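Local coordinates for glyoxalase family protein (Listeria monocytogenes, PDB 2P7Q) that confers resistance to the antibiotic fosfomycin, very probably by catalysing its hydration with the help of a bound manganese ion, at residues I31-S34 with G35-T38. The protein carries 1 engineered substitution. Residues are numbered along the deposited sequence; the frame is centred on the assembly and turned at random.
Sequences IYSS and GDKT
Ser33 O takes the shortest sound bond of this turn, 2.9 Å from Asp36 N, with the donor standing above the carbonyl plane; the N-H···O angle is 151°. This i to i+3 backbone bond closes a beta turn through Ser34 and Gly35. A second bond runs back the other way: Ser33 N gives its hydrogen to Asp36 OD1 at 3.1 Å, meeting the carboxylate from above its plane. Asp36 reaches it because CG lies beside its own backbone N, chi1 -63°, folding the carboxylate back over Ser33, where OD2 comes to 3.2 Å from Ser33 CB. Both backbone polar groups of Ser33 are thus held by one residue, which ties the turn to the strand end. Farther out, Lys37 crosses Tyr32 obliquely, its CE at the ring edge, 3.2 Å from Tyr32 OH, while NZ, beyond a bend at chi4, makes a weak bond to Phe39 O. Ser34 OG is hydrogen-bonded to the backbone N of Glu44, probably the active-site proton acceptor. The turn leaves strand 29-33, outermost in its sheet within this chain, which pairs with strand 44-49, the pairing interrupted by a classic beta bulge where Ile31 and Tyr32 both face Phe46; Leu128 of the second subunit packs on Tyr32.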
ATOM      1  N   ILE A  31       3.467 -15.815  -9.397  1.00 36.01           N
ATOM      2  CA  ILE A  31       4.228 -15.748 -10.634  1.00 36.08           C
ATOM      3  C   ILE A  31       5.695 -16.010 -10.388  1.00 37.54           C
ATOM      4  O   ILE A  31       6.476 -16.150 -11.326  1.00 39.15           O
ATOM      5  CB  ILE A  31       4.095 -14.359 -11.291  1.00 41.73           C
ATOM      6  CG1 ILE A  31       4.670 -13.292 -10.355  1.00 41.14           C
ATOM      7  CG2 ILE A  31       2.624 -14.057 -11.600  1.00 36.99           C
ATOM      8  CD1 ILE A  31       4.654 -11.896 -10.936  1.00 51.79           C
ATOM      9  N   TYR A  32       6.073 -16.064  -9.120  1.00 35.75           N
ATOM     10  CA  TYR A  32       7.464 -16.297  -8.789  1.00 37.97           C
ATOM     11  C   TYR A  32       7.643 -16.790  -7.365  1.00 36.57           C
ATOM     12  O   TYR A  32       7.028 -16.272  -6.434  1.00 30.28           O
ATOM     13  CB  TYR A  32       8.278 -15.017  -8.985  1.00 39.14           C
ATOM     14  CG  TYR A  32       9.679 -15.150  -8.460  1.00 44.73           C
ATOM     15  CD1 TYR A  32      10.664 -15.803  -9.204  1.00 51.26           C
ATOM     16  CD2 TYR A  32      10.001 -14.722  -7.174  1.00 42.47           C
ATOM     17  CE1 TYR A  32      11.932 -16.036  -8.674  1.00 49.65           C
ATOM     18  CE2 TYR A  32      11.264 -14.951  -6.637  1.00 50.42           C
ATOM     19  CZ  TYR A  32      12.221 -15.613  -7.392  1.00 49.34           C
ATOM     20  OH  TYR A  32      13.449 -15.884  -6.845  1.00 57.10           O
ATOM     21  N   SER A  33       8.493 -17.800  -7.213  1.00 41.44           N
ATOM     22  CA  SER A  33       8.791 -18.383  -5.910  1.00 42.70           C
ATOM     23  C   SER A  33      10.302 -18.488  -5.822  1.00 43.13           C
ATOM     24  O   SER A  33      10.945 -18.885  -6.788  1.00 45.54           O
ATOM     25  CB  SER A  33       8.162 -19.774  -5.797  1.00 40.18           C
ATOM     26  OG  SER A  33       8.238 -20.268  -4.471  1.00 41.34           O
ATOM     27  N   SER A  34      10.877 -18.111  -4.685  1.00 45.27           N
ATOM     28  CA  SER A  34      12.320 -18.196  -4.535  1.00 50.05           C
ATOM     29  C   SER A  34      12.719 -19.666  -4.578  1.00 62.71           C
ATOM     30  O   SER A  34      13.868 -20.003  -4.884  1.00 67.25           O
ATOM     31  CB  SER A  34      12.772 -17.555  -3.217  1.00 48.38           C
ATOM     32  OG  SER A  34      12.147 -18.150  -2.098  1.00 46.63           O
ATOM     33  N   GLY A  35      11.760 -20.537  -4.277  1.00 68.69           N
ATOM     34  CA  GLY A  35      12.015 -21.966  -4.304  1.00 78.45           C
ATOM     35  C   GLY A  35      12.265 -22.455  -5.722  1.00 85.13           C
ATOM     36  O   GLY A  35      12.844 -23.522  -5.924  1.00 86.40           O
ATOM     37  N   ASP A  36      11.825 -21.668  -6.702  1.00 91.81           N
ATOM     38  CA  ASP A  36      11.996 -21.990  -8.121  1.00 95.46           C
ATOM     39  C   ASP A  36      13.480 -22.041  -8.470  1.00 95.29           C
ATOM     40  O   ASP A  36      13.846 -21.972  -9.644  1.00 96.21           O
ATOM     41  CB  ASP A  36      11.326 -20.926  -9.009  1.00100.89           C
ATOM     42  CG  ASP A  36       9.814 -20.846  -8.811  1.00105.02           C
ATOM     43  OD1 ASP A  36       9.199 -19.884  -9.335  1.00101.76           O
ATOM     44  OD2 ASP A  36       9.244 -21.739  -8.144  1.00107.80           O
ATOM     45  N   LYS A  37      14.330 -22.148  -7.452  1.00 94.93           N
ATOM     46  CA  LYS A  37      15.772 -22.194  -7.662  1.00 94.38           C
ATOM     47  C   LYS A  37      16.529 -22.375  -6.348  1.00 94.34           C
ATOM     48  O   LYS A  37      15.944 -22.306  -5.265  1.00 95.49           O
ATOM     49  CB  LYS A  37      16.233 -20.901  -8.335  1.00 93.03           C
ATOM     50  CG  LYS A  37      15.883 -19.655  -7.541  1.00 92.07           C
ATOM     51  CD  LYS A  37      16.423 -18.401  -8.198  1.00 90.79           C
ATOM     52  CE  LYS A  37      16.294 -17.218  -7.262  1.00 88.26           C
ATOM     53  NZ  LYS A  37      17.015 -17.470  -5.980  1.00 87.82           N
ATOM     54  N   THR A  38      17.834 -22.608  -6.454  1.00 93.99           N
ATOM     55  CA  THR A  38      18.689 -22.781  -5.284  1.00 91.43           C
ATOM     56  C   THR A  38      19.473 -21.487  -5.051  1.00 89.57           C
ATOM     57  O   THR A  38      19.790 -20.763  -5.999  1.00 88.17           O
ATOM     58  CB  THR A  38      19.648 -23.953  -5.497  1.00 89.05           C
TER